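Local coordinates for mandelate racemase/muconate lactonizing protein (Thermobispora bispora, PDB 3VC5), which probably catalyses the magnesium-dependent dehydration of D-glucarate to 5-dehydro-4-deoxy-D-glucarate, as a member of the enolase superfamily, at residues Leu187-Leu199 with Gln219-Phe231. Sequence-based numbering, arbitrary orientation.
Sequences LDPDGIVAQARLL and QEAEAIQALRDAF
Leu227 lies against Ile192 and Ala196. Its CD1 is 3.7 Å from Ile192 CG2, and its CD2 is 3.7 Å from Ala196 CB. In Ile192 the CG2 branch does this touching: it is turned anti to the backbone N, while CG1 sits beside that N. An alanine in place of Leu227 removes both CD methyls and would probably leave a gap beside Ile192 CG2 and Ala196 CB. Val193 splits its two methyls between neighbouring turns of the second helix. Its CG2 meets Ala226 CB at 3.7 Å and its CG1 meets Ala230 CB at 3.8 Å. At one end the Pro189 ring rests on the backbone and CB of Ala223 and on Ala226 CB. At the other, CG of Phe231 is anti to its carbonyl carbon (chi1 -58°), and CE2 of the ring comes within 3.5 Å of Ala196 CB. Arg197, extended from CG to NE, passes this ring at an oblique angle, with CG 3.7 Å from Phe231 CZ and the guanidinium plane 40° from that of the ring.

No direct hydrogen bond joins the two segments; a water bridges them at each end of the contact. One water donates to Leu187 O and Gln219 OE1. The other accepts from Arg197 NH1, in the guanidinium plane, and donates to Ala230 O. Asp188 N-caps the first helix, its OD1 accepting from Gly191 N at 2.9 Å. Leu168 and Leu210, from strands 161-169 and 208-211, cover the inner side of the contact. The axes of the helical segments 189-199 and 219-230 come within 8.7 Å at their closest, with their N-to-C directions 43° apart. Two neighbouring outer helices, linked through strand 208-211, pack this way in the modified TIM barrel of the enolase superfamily.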
loop_
_atom_site.group_PDB
_atom_site.type_symbol
_atom_site.label_atom_id
_atom_site.label_comp_id
_atom_site.label_asym_id
_atom_site.label_seq_id
_atom_site.Cartn_x
_atom_site.Cartn_y
_atom_site.Cartn_z
ATOM N N LEU A 187 24.265 32.649 -10.971
ATOM C CA LEU A 187 25.076 31.949 -11.971
ATOM C C LEU A 187 26.420 31.466 -11.407
ATOM O O LEU A 187 27.283 30.981 -12.152
ATOM C CB LEU A 187 25.288 32.854 -13.190
ATOM C CG LEU A 187 24.028 33.330 -13.925
ATOM C CD1 LEU A 187 24.334 34.459 -14.906
ATOM C CD2 LEU A 187 23.386 32.153 -14.639
ATOM N N ASP A 188 26.574 31.570 -10.088
ATOM C CA ASP A 188 27.822 31.216 -9.407
ATOM C C ASP A 188 27.521 31.005 -7.922
ATOM O O ASP A 188 26.377 31.216 -7.489
ATOM C CB ASP A 188 28.888 32.294 -9.629
ATOM C CG ASP A 188 28.449 33.684 -9.180
ATOM O OD1 ASP A 188 27.514 33.847 -8.367
ATOM O OD2 ASP A 188 29.084 34.645 -9.648
ATOM N N PRO A 189 28.514 30.541 -7.148
ATOM C CA PRO A 189 28.256 30.223 -5.752
ATOM C C PRO A 189 27.687 31.395 -4.952
ATOM O O PRO A 189 26.752 31.185 -4.168
ATOM C CB PRO A 189 29.648 29.808 -5.236
ATOM C CG PRO A 189 30.290 29.187 -6.427
ATOM C CD PRO A 189 29.856 30.082 -7.571
ATOM N N ASP A 190 28.233 32.601 -5.136
ATOM C CA ASP A 190 27.716 33.780 -4.449
ATOM C C ASP A 190 26.235 34.008 -4.749
ATOM O O ASP A 190 25.431 34.298 -3.845
ATOM C CB ASP A 190 28.497 35.030 -4.861
ATOM C CG ASP A 190 29.861 35.125 -4.194
ATOM O OD1 ASP A 190 30.195 34.319 -3.298
ATOM O OD2 ASP A 190 30.610 36.042 -4.567
ATOM N N GLY A 191 25.885 33.919 -6.027
ATOM C CA GLY A 191 24.512 34.138 -6.450
ATOM C C GLY A 191 23.555 33.097 -5.883
ATOM O O GLY A 191 22.450 33.423 -5.501
ATOM N N ILE A 192 23.981 31.835 -5.840
ATOM C CA ILE A 192 23.188 30.756 -5.257
ATOM C C ILE A 192 23.027 30.926 -3.742
ATOM O O ILE A 192 21.926 30.756 -3.192
ATOM C CB ILE A 192 23.809 29.372 -5.621
ATOM C CG1 ILE A 192 23.598 29.078 -7.123
ATOM C CG2 ILE A 192 23.308 28.241 -4.696
ATOM C CD1 ILE A 192 22.149 28.812 -7.527
ATOM N N VAL A 193 24.110 31.285 -3.057
ATOM C CA VAL A 193 23.999 31.562 -1.640
ATOM C C VAL A 193 23.035 32.741 -1.410
ATOM O O VAL A 193 22.236 32.698 -0.479
ATOM C CB VAL A 193 25.381 31.828 -0.983
ATOM C CG1 VAL A 193 25.208 32.335 0.449
ATOM C CG2 VAL A 193 26.210 30.559 -0.973
ATOM N N ALA A 194 23.095 33.780 -2.237
ATOM C CA ALA A 194 22.197 34.923 -2.033
ATOM C C ALA A 194 20.738 34.493 -2.224
ATOM O O ALA A 194 19.847 34.920 -1.473
ATOM C CB ALA A 194 22.541 36.068 -2.968
ATOM N N GLN A 195 20.506 33.654 -3.240
ATOM C CA GLN A 195 19.167 33.142 -3.513
ATOM C C GLN A 195 18.650 32.323 -2.319
ATOM O O GLN A 195 17.482 32.447 -1.916
ATOM C CB GLN A 195 19.185 32.288 -4.783
ATOM C CG GLN A 195 17.805 31.820 -5.270
ATOM C CD GLN A 195 17.973 30.878 -6.435
ATOM O OE1 GLN A 195 18.333 31.294 -7.548
ATOM N NE2 GLN A 195 17.783 29.610 -6.181
ATOM N N ALA A 196 19.512 31.468 -1.775
ATOM C CA ALA A 196 19.204 30.723 -0.558
ATOM C C ALA A 196 18.785 31.655 0.605
ATOM O O ALA A 196 17.800 31.380 1.303
ATOM C CB ALA A 196 20.400 29.876 -0.141
ATOM N N ARG A 197 19.556 32.718 0.839
ATOM C CA ARG A 197 19.232 33.665 1.917
ATOM C C ARG A 197 17.842 34.247 1.706
ATOM O O ARG A 197 17.066 34.406 2.655
ATOM C CB ARG A 197 20.253 34.799 1.982
ATOM C CG ARG A 197 21.619 34.373 2.481
ATOM C CD ARG A 197 22.460 35.584 2.854
ATOM N NE ARG A 197 23.874 35.221 2.872
ATOM C CZ ARG A 197 24.452 34.532 3.853
ATOM N NH1 ARG A 197 23.726 34.129 4.894
ATOM N NH2 ARG A 197 25.747 34.237 3.792
ATOM N N LEU A 198 17.545 34.578 0.455
ATOM C CA LEU A 198 16.259 35.151 0.101
ATOM C C LEU A 198 15.117 34.150 0.400
ATOM O O LEU A 198 14.191 34.471 1.149
ATOM C CB LEU A 198 16.274 35.579 -1.371
ATOM C CG LEU A 198 15.121 36.385 -1.977
ATOM C CD1 LEU A 198 15.476 36.888 -3.369
ATOM C CD2 LEU A 198 13.861 35.569 -2.027
ATOM N N LEU A 199 15.198 32.934 -0.150
ATOM C CA LEU A 199 14.129 31.955 0.046
ATOM C C LEU A 199 14.003 31.520 1.503
ATOM O O LEU A 199 12.892 31.356 2.008
ATOM C CB LEU A 199 14.351 30.711 -0.834
ATOM C CG LEU A 199 13.726 30.710 -2.240
ATOM C CD1 LEU A 199 14.021 31.965 -3.007
ATOM C CD2 LEU A 199 14.140 29.456 -3.037
ATOM N N GLN A 219 31.985 23.506 -10.623
ATOM C CA GLN A 219 31.367 24.770 -10.220
ATOM C C GLN A 219 30.132 24.547 -9.332
ATOM O O GLN A 219 29.829 25.351 -8.433
ATOM C CB GLN A 219 30.999 25.590 -11.457
ATOM C CG GLN A 219 32.192 26.138 -12.220
ATOM C CD GLN A 219 31.791 26.868 -13.495
ATOM O OE1 GLN A 219 30.789 27.590 -13.526
ATOM N NE2 GLN A 219 32.575 26.697 -14.545
ATOM N N GLU A 220 29.408 23.463 -9.595
ATOM C CA GLU A 220 28.221 23.143 -8.820
ATOM C C GLU A 220 28.622 22.587 -7.474
ATOM O O GLU A 220 27.981 22.882 -6.464
ATOM C CB GLU A 220 27.320 22.193 -9.614
ATOM C CG GLU A 220 26.919 22.835 -10.961
ATOM C CD GLU A 220 25.829 22.089 -11.729
ATOM O OE1 GLU A 220 25.700 20.855 -11.544
ATOM O OE2 GLU A 220 25.156 22.745 -12.574
ATOM N N ALA A 221 29.699 21.802 -7.445
ATOM C CA ALA A 221 30.266 21.369 -6.168
ATOM C C ALA A 221 30.685 22.583 -5.319
ATOM O O ALA A 221 30.473 22.599 -4.104
ATOM C CB ALA A 221 31.433 20.409 -6.377
ATOM N N GLU A 222 31.284 23.585 -5.962
ATOM C CA GLU A 222 31.684 24.808 -5.272
ATOM C C GLU A 222 30.483 25.500 -4.624
ATOM O O GLU A 222 30.577 25.977 -3.481
ATOM C CB GLU A 222 32.335 25.794 -6.243
ATOM C CG GLU A 222 33.753 25.491 -6.641
ATOM C CD GLU A 222 34.329 26.616 -7.474
ATOM O OE1 GLU A 222 34.082 27.792 -7.123
ATOM O OE2 GLU A 222 35.017 26.331 -8.477
ATOM N N ALA A 223 29.366 25.571 -5.366
ATOM C CA ALA A 223 28.132 26.176 -4.856
ATOM C C ALA A 223 27.608 25.397 -3.648
ATOM O O ALA A 223 27.174 25.977 -2.645
ATOM C CB ALA A 223 27.082 26.209 -5.935
ATOM N N ILE A 224 27.613 24.073 -3.756
ATOM C CA ILE A 224 27.227 23.238 -2.615
ATOM C C ILE A 224 28.104 23.529 -1.394
ATOM O O ILE A 224 27.608 23.675 -0.274
ATOM C CB ILE A 224 27.296 21.729 -2.960
ATOM C CG1 ILE A 224 26.121 21.339 -3.865
ATOM C CG2 ILE A 224 27.303 20.887 -1.686
ATOM C CD1 ILE A 224 24.738 21.522 -3.216
ATOM N N GLN A 225 29.412 23.623 -1.595
ATOM C CA GLN A 225 30.286 23.929 -0.477
ATOM C C GLN A 225 30.015 25.303 0.125
ATOM O O GLN A 225 30.086 25.490 1.345
ATOM C CB GLN A 225 31.743 23.819 -0.920
ATOM C CG GLN A 225 32.251 22.407 -0.910
ATOM C CD GLN A 225 32.501 21.915 0.510
ATOM O OE1 GLN A 225 32.794 20.740 0.725
ATOM N NE2 GLN A 225 32.383 22.821 1.486
ATOM N N ALA A 226 29.725 26.268 -0.733
ATOM C CA ALA A 226 29.394 27.609 -0.269
ATOM C C ALA A 226 28.103 27.611 0.537
ATOM O O ALA A 226 27.957 28.398 1.489
ATOM C CB ALA A 226 29.277 28.566 -1.453
ATOM N N LEU A 227 27.145 26.774 0.128
ATOM C CA LEU A 227 25.893 26.646 0.858
ATOM C C LEU A 227 26.142 26.020 2.229
ATOM O O LEU A 227 25.582 26.471 3.239
ATOM C CB LEU A 227 24.851 25.840 0.055
ATOM C CG LEU A 227 24.302 26.522 -1.205
ATOM C CD1 LEU A 227 23.594 25.537 -2.127
ATOM C CD2 LEU A 227 23.363 27.692 -0.813
ATOM N N ARG A 228 26.989 25.014 2.280
ATOM C CA ARG A 228 27.350 24.383 3.538
ATOM C C ARG A 228 27.993 25.356 4.513
ATOM O O ARG A 228 27.733 25.305 5.677
ATOM C CB ARG A 228 28.286 23.216 3.304
ATOM C CG ARG A 228 28.812 22.576 4.536
ATOM C CD ARG A 228 27.759 22.378 5.557
ATOM N NE ARG A 228 27.022 21.139 5.345
ATOM C CZ ARG A 228 25.699 21.063 5.274
ATOM N NH1 ARG A 228 24.946 22.148 5.385
ATOM N NH2 ARG A 228 25.133 19.899 5.088
ATOM N N ASP A 229 28.818 26.235 4.007
ATOM C CA ASP A 229 29.499 27.192 4.880
ATOM C C ASP A 229 28.551 28.279 5.347
ATOM O O ASP A 229 28.651 28.737 6.475
ATOM C CB ASP A 229 30.674 27.841 4.165
ATOM C CG ASP A 229 31.759 26.850 3.810
ATOM O OD1 ASP A 229 31.844 25.765 4.442
ATOM O OD2 ASP A 229 32.533 27.169 2.894
ATOM N N ALA A 230 27.626 28.685 4.477
ATOM C CA ALA A 230 26.690 29.755 4.802
ATOM C C ALA A 230 25.548 29.266 5.688
ATOM O O ALA A 230 25.013 30.038 6.484
ATOM C CB ALA A 230 26.144 30.374 3.532
ATOM N N PHE A 231 25.198 27.983 5.565
ATOM C CA PHE A 231 24.067 27.404 6.286
ATOM C C PHE A 231 24.431 26.120 7.037
ATOM O O PHE A 231 23.932 25.035 6.710
ATOM C CB PHE A 231 22.895 27.148 5.310
ATOM C CG PHE A 231 22.434 28.390 4.606
ATOM C CD1 PHE A 231 21.586 29.296 5.247
ATOM C CD2 PHE A 231 22.885 28.681 3.323
ATOM C CE1 PHE A 231 21.175 30.465 4.604
ATOM C CE2 PHE A 231 22.495 29.840 2.674
ATOM C CZ PHE A 231 21.632 30.744 3.318
HETATM O O HOH W 1 28.948 28.703 -11.575
HETATM O O HOH W 2 25.446 32.729 6.495
#